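Proline dehydrogenase (Bradyrhizobium japonicum USDA 110, PDB 3HAZ) is a bifunctional flavoenzyme thought to oxidise proline to glutamate in two steps, using FAD for the first and NAD for the second. Local coordinates at residues A[903-906]-A[907-911]; A[805-808]-A[809-813]; A[929-932]-A[933-937]. All coordinates share one frame; numbering follows the deposited sequence.

Contact 1. Residues A[903-906]-A[907-911]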
loop_
_atom_site.group_PDB
_atom_site.type_symbol
_atom_site.label_atom_id
_atom_site.label_comp_id
_atom_site.label_asym_id
_atom_site.label_seq_id
_atom_site.Cartn_x
_atom_site.Cartn_y
_atom_site.Cartn_z
ATOM N N GLU A 903 -29.643 -43.060 -1.837
ATOM C CA GLU A 903 -30.553 -42.360 -2.740
ATOM C C GLU A 903 -31.969 -42.376 -2.180
ATOM O O GLU A 903 -32.646 -41.352 -2.136
ATOM C CB GLU A 903 -30.539 -42.999 -4.126
ATOM C CG GLU A 903 -31.582 -42.419 -5.078
ATOM C CD GLU A 903 -31.346 -40.949 -5.372
ATOM O OE1 GLU A 903 -30.203 -40.478 -5.183
ATOM O OE2 GLU A 903 -32.301 -40.265 -5.795
ATOM N N ARG A 904 -32.402 -43.557 -1.754
ATOM C CA ARG A 904 -33.710 -43.743 -1.140
ATOM C C ARG A 904 -33.878 -42.820 0.066
ATOM O O ARG A 904 -34.948 -42.234 0.267
ATOM C CB ARG A 904 -33.880 -45.207 -0.715
ATOM C CG ARG A 904 -35.318 -45.675 -0.608
ATOM C CD ARG A 904 -35.424 -47.165 -0.904
ATOM N NE ARG A 904 -35.420 -47.996 0.298
ATOM C CZ ARG A 904 -35.191 -49.308 0.298
ATOM N NH1 ARG A 904 -35.218 -49.992 1.436
ATOM N NH2 ARG A 904 -34.925 -49.936 -0.841
ATOM N N VAL A 905 -32.817 -42.696 0.863
ATOM C CA VAL A 905 -32.835 -41.842 2.046
ATOM C C VAL A 905 -33.024 -40.381 1.653
ATOM O O VAL A 905 -33.802 -39.657 2.267
ATOM C CB VAL A 905 -31.528 -41.962 2.848
ATOM C CG1 VAL A 905 -31.435 -40.853 3.895
ATOM C CG2 VAL A 905 -31.421 -43.348 3.494
ATOM N N LEU A 906 -32.296 -39.961 0.627
ATOM C CA LEU A 906 -32.361 -38.593 0.139
ATOM C C LEU A 906 -33.731 -38.275 -0.468
ATOM O O LEU A 906 -34.262 -37.187 -0.257
ATOM C CB LEU A 906 -31.228 -38.340 -0.855
ATOM C CG LEU A 906 -29.829 -38.417 -0.232
ATOM C CD1 LEU A 906 -28.750 -38.573 -1.292
ATOM C CD2 LEU A 906 -29.568 -37.198 0.635
ATOM N N ARG A 907 -34.308 -39.225 -1.202
ATOM C CA ARG A 907 -35.675 -39.061 -1.692
ATOM C C ARG A 907 -36.656 -38.943 -0.527
ATOM O O ARG A 907 -37.556 -38.112 -0.549
ATOM C CB ARG A 907 -36.088 -40.223 -2.597
ATOM C CG ARG A 907 -35.366 -40.271 -3.931
ATOM C CD ARG A 907 -36.128 -41.137 -4.923
ATOM N NE ARG A 907 -35.303 -41.547 -6.058
ATOM C CZ ARG A 907 -34.787 -42.764 -6.207
ATOM N NH1 ARG A 907 -35.015 -43.700 -5.292
ATOM N NH2 ARG A 907 -34.047 -43.049 -7.270
ATOM N N ALA A 908 -36.487 -39.785 0.487
ATOM C CA ALA A 908 -37.330 -39.718 1.679
ATOM C C ALA A 908 -37.286 -38.329 2.329
ATOM O O ALA A 908 -38.289 -37.834 2.833
ATOM C CB ALA A 908 -36.915 -40.782 2.681
ATOM N N ILE A 909 -36.114 -37.707 2.327
ATOM C CA ILE A 909 -35.978 -36.385 2.920
ATOM C C ILE A 909 -36.632 -35.327 2.028
ATOM O O ILE A 909 -37.322 -34.430 2.516
ATOM C CB ILE A 909 -34.501 -36.034 3.178
ATOM C CG1 ILE A 909 -33.895 -37.005 4.191
ATOM C CG2 ILE A 909 -34.367 -34.601 3.686
ATOM C CD1 ILE A 909 -32.372 -36.927 4.282
ATOM N N GLU A 910 -36.426 -35.444 0.720
ATOM C CA GLU A 910 -36.989 -34.491 -0.234
ATOM C C GLU A 910 -38.509 -34.531 -0.237
ATOM O O GLU A 910 -39.164 -33.537 -0.545
ATOM C CB GLU A 910 -36.486 -34.791 -1.642
ATOM C CG GLU A 910 -35.030 -34.456 -1.867
ATOM C CD GLU A 910 -34.525 -34.977 -3.200
ATOM O OE1 GLU A 910 -35.039 -36.022 -3.664
ATOM O OE2 GLU A 910 -33.615 -34.343 -3.779
ATOM N N ARG A 911 -39.051 -35.689 0.117
ATOM C CA ARG A 911 -40.468 -35.989 -0.035
ATOM C C ARG A 911 -41.368 -35.194 0.908
ATOM O O ARG A 911 -42.509 -34.890 0.569
ATOM C CB ARG A 911 -40.681 -37.501 0.154
ATOM C CG ARG A 911 -42.068 -38.023 -0.177
ATOM C CD ARG A 911 -42.828 -38.440 1.076
ATOM N NE ARG A 911 -43.564 -39.686 0.863
ATOM C CZ ARG A 911 -44.335 -40.275 1.774
ATOM N NH1 ARG A 911 -44.489 -39.733 2.975
ATOM N NH2 ARG A 911 -44.957 -41.410 1.481
#
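Four successive i+4 to i hydrogen bonds run from the amides of Arg907, Ala908, Ile909 and Glu910 back to the carbonyls of Glu903, Arg904, Val905 and Leu906; the first, Arg907 N to Glu903 O at 2.9 Å, is nearly straight (166°). This regular turn of helix 902-911 brings Glu903 and Arg907 together as an i, i+4 acid-base pair, yet the two groups do not meet in plane. Glu903 OE2 sits 3.3 Å from Arg907 NE but well out of the guanidinium plane, so no N-H points at it; the carboxylate is turned 71° against that plane. The bend of the glutamate chain (chi2 63°) also lays CG over one face of the guanidinium, toward its rim, Glu903 CG being 3.4 Å from Arg907 CZ. The stronger partner of this carboxylate is Arg934 on helix 925-934, which takes Glu910 as well. Elsewhere on the helix Val905 and Ile909 lie side by side, Val905 CG1 4.1 Å from Ile909 CD1, packed on Phe801 and Ile768 of the sheet. With an alanine at Glu903, Arg907 would probably lose the group lying over its guanidinium, and Arg934 one of its two carboxylates. The pair thus illustrates a helix salt bridge that works by charge alone: the acid's directional bonding goes elsewhere, and Arg934 would probably offset the repulsion between Glu903 and Glu910.

Contact 2. Residues A[805-808]-A[809-813]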
loop_
_atom_site.group_PDB
_atom_site.type_symbol
_atom_site.label_atom_id
_atom_site.label_comp_id
_atom_site.label_asym_id
_atom_site.label_seq_id
_atom_site.Cartn_x
_atom_site.Cartn_y
_atom_site.Cartn_z
ATOM N N ASP A 805 -25.157 -51.404 9.545
ATOM C CA ASP A 805 -24.006 -52.006 10.224
ATOM C C ASP A 805 -23.717 -51.415 11.606
ATOM O O ASP A 805 -23.082 -52.058 12.436
ATOM C CB ASP A 805 -22.747 -51.932 9.356
ATOM C CG ASP A 805 -22.691 -53.032 8.319
ATOM O OD1 ASP A 805 -23.497 -53.990 8.412
ATOM O OD2 ASP A 805 -21.841 -52.939 7.410
ATOM N N VAL A 806 -24.175 -50.192 11.860
ATOM C CA VAL A 806 -23.914 -49.588 13.163
ATOM C C VAL A 806 -25.199 -49.210 13.901
ATOM O O VAL A 806 -25.151 -48.594 14.969
ATOM C CB VAL A 806 -22.974 -48.358 13.045
ATOM C CG1 VAL A 806 -21.577 -48.791 12.582
ATOM C CG2 VAL A 806 -23.564 -47.310 12.100
ATOM N N ALA A 807 -26.343 -49.600 13.341
ATOM C CA ALA A 807 -27.634 -49.141 13.851
ATOM C C ALA A 807 -27.886 -49.588 15.278
ATOM O O ALA A 807 -28.346 -48.798 16.093
ATOM C CB ALA A 807 -28.784 -49.600 12.935
ATOM N N ASP A 808 -27.580 -50.851 15.576
ATOM C CA ASP A 808 -27.885 -51.428 16.884
ATOM C C ASP A 808 -27.111 -50.727 17.997
ATOM O O ASP A 808 -27.656 -50.420 19.058
ATOM C CB ASP A 808 -27.577 -52.937 16.902
ATOM C CG ASP A 808 -28.574 -53.754 16.081
ATOM O OD1 ASP A 808 -29.748 -53.337 15.963
ATOM O OD2 ASP A 808 -28.181 -54.815 15.554
ATOM N N ARG A 809 -25.831 -50.494 17.756
ATOM C CA ARG A 809 -24.987 -49.808 18.732
ATOM C C ARG A 809 -25.396 -48.343 18.865
ATOM O O ARG A 809 -25.579 -47.834 19.970
ATOM C CB ARG A 809 -23.512 -49.926 18.335
ATOM C CG ARG A 809 -22.566 -49.032 19.133
ATOM C CD ARG A 809 -22.656 -49.332 20.619
ATOM N NE ARG A 809 -22.616 -50.771 20.889
ATOM C CZ ARG A 809 -21.525 -51.528 20.810
ATOM N NH1 ARG A 809 -21.600 -52.828 21.079
ATOM N NH2 ARG A 809 -20.361 -50.994 20.459
ATOM N N MET A 810 -25.560 -47.660 17.743
ATOM C CA MET A 810 -25.950 -46.250 17.797
ATOM C C MET A 810 -27.306 -46.035 18.477
ATOM O O MET A 810 -27.456 -45.147 19.320
ATOM C CB MET A 810 -25.905 -45.623 16.407
ATOM C CG MET A 810 -24.465 -45.363 15.930
ATOM S SD MET A 810 -24.399 -44.443 14.390
ATOM C CE MET A 810 -22.631 -44.421 14.050
ATOM N N ILE A 811 -28.281 -46.872 18.140
ATOM C CA ILE A 811 -29.613 -46.758 18.720
ATOM C C ILE A 811 -29.576 -47.033 20.223
ATOM O O ILE A 811 -30.165 -46.299 21.018
ATOM C CB ILE A 811 -30.605 -47.717 18.025
ATOM C CG1 ILE A 811 -30.944 -47.198 16.623
ATOM C CG2 ILE A 811 -31.867 -47.890 18.865
ATOM C CD1 ILE A 811 -31.697 -48.201 15.757
ATOM N N GLU A 812 -28.877 -48.096 20.600
ATOM C CA GLU A 812 -28.698 -48.462 21.998
ATOM C C GLU A 812 -27.989 -47.354 22.800
ATOM O O GLU A 812 -28.297 -47.121 23.974
ATOM C CB GLU A 812 -27.916 -49.782 22.081
ATOM C CG GLU A 812 -27.150 -49.998 23.371
ATOM C CD GLU A 812 -26.176 -51.174 23.285
ATOM O OE1 GLU A 812 -25.112 -51.049 22.627
ATOM O OE2 GLU A 812 -26.481 -52.227 23.884
ATOM N N MET A 813 -27.038 -46.670 22.175
ATOM C CA MET A 813 -26.297 -45.624 22.884
ATOM C C MET A 813 -27.151 -44.355 23.064
ATOM O O MET A 813 -27.138 -43.721 24.122
ATOM C CB MET A 813 -24.970 -45.312 22.183
ATOM C CG MET A 813 -23.911 -44.760 23.125
ATOM S SD MET A 813 -22.403 -44.205 22.311
ATOM C CE MET A 813 -21.749 -45.734 21.657
HETATM O O HOH W 1 -24.309 -51.806 15.543
#
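Val806 and Met810 are the main touching pair in this first part of helix 804-819, one turn apart. Just before Met810, the amide of Arg809 donates to a water 3.0 Å from its N, and the water passes a weak bond to Asp805 O at 3.3 Å, an oxygen that Asn119 also bonds. Bends at both chi2 and chi3 fold the Arg809 side chain forward along the helix, where NE donates to Glu812 OE1 at 3.1 Å (141°) in a salt bridge; Arg450 lies close to the same guanidinium, and the Glu812 carboxylate would partly offset that like charge. Met810 follows with a straight backbone bond, Met810 N to Val806 O at 3.0 Å (168°). Its side chain, extended beyond CG, runs alongside Val806, and the methyl at its end touches one branch of the valine, Met810 CE to Val806 CG2 3.6 Å. Ile811 N binds Ala807 O at 2.8 Å, while Ile811 CD1 reaches Ala807 CB at 4.3 Å, on the face turned to Val894 of strand 891-897. Glu812 N bonds to Asp808 O at 3.0 Å; Asp808 forms a salt bridge with Arg896 of that strand. Met813 follows, its amide on Arg809 O and its side chain against Pro775 and Ala779. The turn therefore divides its chemistry: thioether and aliphatic groups pack against the sheet and helix 775-787, Arg809 and Glu812 pair along the helix, Asp808 turns its charge to the sheet, and a water takes up the Arg809 amide near the start.

Contact 3. Residues A[929-932]-A[933-937]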
loop_
_atom_site.group_PDB
_atom_site.type_symbol
_atom_site.label_atom_id
_atom_site.label_comp_id
_atom_site.label_asym_id
_atom_site.label_seq_id
_atom_site.Cartn_x
_atom_site.Cartn_y
_atom_site.Cartn_z
ATOM N N GLU A 929 -20.247 -34.159 0.909
ATOM C CA GLU A 929 -20.414 -33.205 -0.175
ATOM C C GLU A 929 -21.514 -33.619 -1.147
ATOM O O GLU A 929 -22.221 -32.767 -1.666
ATOM C CB GLU A 929 -19.081 -32.931 -0.881
ATOM C CG GLU A 929 -18.151 -32.076 -0.029
ATOM C CD GLU A 929 -16.693 -32.170 -0.441
ATOM O OE1 GLU A 929 -16.417 -32.684 -1.546
ATOM O OE2 GLU A 929 -15.825 -31.725 0.347
ATOM N N ALA A 930 -21.670 -34.920 -1.377
ATOM C CA ALA A 930 -22.761 -35.408 -2.223
ATOM C C ALA A 930 -24.122 -35.117 -1.590
ATOM O O ALA A 930 -25.072 -34.741 -2.278
ATOM C CB ALA A 930 -22.609 -36.890 -2.504
ATOM N N ILE A 931 -24.214 -35.289 -0.276
ATOM C CA ILE A 931 -25.444 -34.966 0.435
ATOM C C ILE A 931 -25.790 -33.470 0.333
ATOM O O ILE A 931 -26.927 -33.107 0.029
ATOM C CB ILE A 931 -25.379 -35.408 1.905
ATOM C CG1 ILE A 931 -25.337 -36.939 1.977
ATOM C CG2 ILE A 931 -26.576 -34.857 2.668
ATOM C CD1 ILE A 931 -25.010 -37.500 3.348
ATOM N N ILE A 932 -24.802 -32.611 0.573
ATOM C CA ILE A 932 -24.997 -31.163 0.488
ATOM C C ILE A 932 -25.467 -30.754 -0.910
ATOM O O ILE A 932 -26.398 -29.964 -1.053
ATOM C CB ILE A 932 -23.708 -30.395 0.840
ATOM C CG1 ILE A 932 -23.362 -30.574 2.320
ATOM C CG2 ILE A 932 -23.844 -28.904 0.505
ATOM C CD1 ILE A 932 -21.953 -30.099 2.669
ATOM N N ASP A 933 -24.815 -31.299 -1.932
ATOM C CA ASP A 933 -25.161 -31.007 -3.320
ATOM C C ASP A 933 -26.624 -31.318 -3.599
ATOM O O ASP A 933 -27.308 -30.580 -4.309
ATOM C CB ASP A 933 -24.292 -31.836 -4.273
ATOM C CG ASP A 933 -24.709 -31.680 -5.732
ATOM O OD1 ASP A 933 -24.359 -30.641 -6.334
ATOM O OD2 ASP A 933 -25.372 -32.596 -6.278
ATOM N N ARG A 934 -27.091 -32.420 -3.029
ATOM C CA ARG A 934 -28.409 -32.959 -3.336
ATOM C C ARG A 934 -29.570 -32.227 -2.652
ATOM O O ARG A 934 -30.610 -31.992 -3.270
ATOM C CB ARG A 934 -28.449 -34.443 -2.975
ATOM C CG ARG A 934 -29.826 -35.063 -3.040
ATOM C CD ARG A 934 -30.401 -34.990 -4.445
ATOM N NE ARG A 934 -31.621 -35.784 -4.557
ATOM C CZ ARG A 934 -31.651 -37.060 -4.921
ATOM N NH1 ARG A 934 -32.808 -37.702 -4.985
ATOM N NH2 ARG A 934 -30.521 -37.692 -5.221
ATOM N N VAL A 935 -29.392 -31.875 -1.382
ATOM C CA VAL A 935 -30.481 -31.311 -0.585
ATOM C C VAL A 935 -30.544 -29.781 -0.646
ATOM O O VAL A 935 -29.546 -29.113 -0.928
ATOM C CB VAL A 935 -30.391 -31.772 0.883
ATOM C CG1 VAL A 935 -30.343 -33.288 0.954
ATOM C CG2 VAL A 935 -29.166 -31.169 1.555
ATOM N N GLN A 936 -31.724 -29.230 -0.378
ATOM C CA GLN A 936 -31.932 -27.786 -0.452
ATOM C C GLN A 936 -32.152 -27.151 0.925
ATOM O O GLN A 936 -32.459 -25.964 1.038
ATOM C CB GLN A 936 -33.113 -27.468 -1.375
ATOM C CG GLN A 936 -32.732 -27.298 -2.837
ATOM C CD GLN A 936 -33.880 -26.756 -3.677
ATOM O OE1 GLN A 936 -34.825 -27.479 -3.994
ATOM N NE2 GLN A 936 -33.797 -25.481 -4.046
ATOM N N VAL A 937 -31.997 -27.962 1.961
ATOM C CA VAL A 937 -32.184 -27.548 3.349
ATOM C C VAL A 937 -31.434 -26.262 3.695
ATOM O O VAL A 937 -30.327 -26.043 3.216
ATOM C CB VAL A 937 -31.708 -28.682 4.279
ATOM C CG1 VAL A 937 -31.932 -28.318 5.729
ATOM C CG2 VAL A 937 -32.453 -29.967 3.929
#
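Ile931 and Val935 form the last tie of helix 925-934: Val935 N donates to Ile931 O at 3.1 Å with a fairly straight bond (155°), and that oxygen also receives a weak bond from Arg934 N. One branch of the valine presses close to the same carbonyl, Val935 CG2 to Ile931 O 3.3 Å, while the other reaches the isoleucine more loosely, Val935 CG1 to Ile931 CG2 4.4 Å. Two bonds precede it, Asp933 N to Glu929 O at 3.0 Å and Arg934 N to Ala930 O at 3.2 Å, the second longer and more bent. At Val935 the backbone leaves the helical range (psi 157°), turning the chain away where the helix would otherwise supply further amides to its last carbonyls. Those oxygens find another mate: Ile932 O and Asp933 O are bonded by Arg648 of the second subunit, and Asp933 OD2 makes a salt bridge to Arg568 of that subunit. A guanidinium at this C-terminal end would probably also be favoured by the helix dipole. Arg934 carries its own charge elsewhere; CG stands opposite the backbone N (chi1 171°) and a bend at chi2 sends the guanidinium toward helix 902-911, into salt bridges to Glu910 and Glu903. Ile931 and Val935 cover Leu918 of strand 917-921, and Ile932 joins Val935 on Ile940 of strand 939-942, so the helix forms the connection of a beta-alpha-beta crossover, its inner face on two parallel strands, one flank on helix 902-911 and its C-terminal end on the second subunit.

How the contacts relate
All three contacts are partly buried helical turns packed on one mixed sheet of the aldehyde dehydrogenase part, each with buried aliphatic residues inward and charges mostly toward the flanks. Contacts 1 and 3 are neighbours, their centres about 11 Å apart: Arg934 of contact 3 reaches both acids of contact 1, and Leu906 meets Val935. Contact 2 stands apart, its nearest atoms about 12 Å from contact 1 and about 13 Å from contact 3; it shares the sheet with them but does not touch them. Their chemistry differs with place: contact 1 pairs charges between helices, contact 2 keeps one salt bridge within its turn and sends Asp808 to the sheet, and contact 3, a helix end, turns to another subunit.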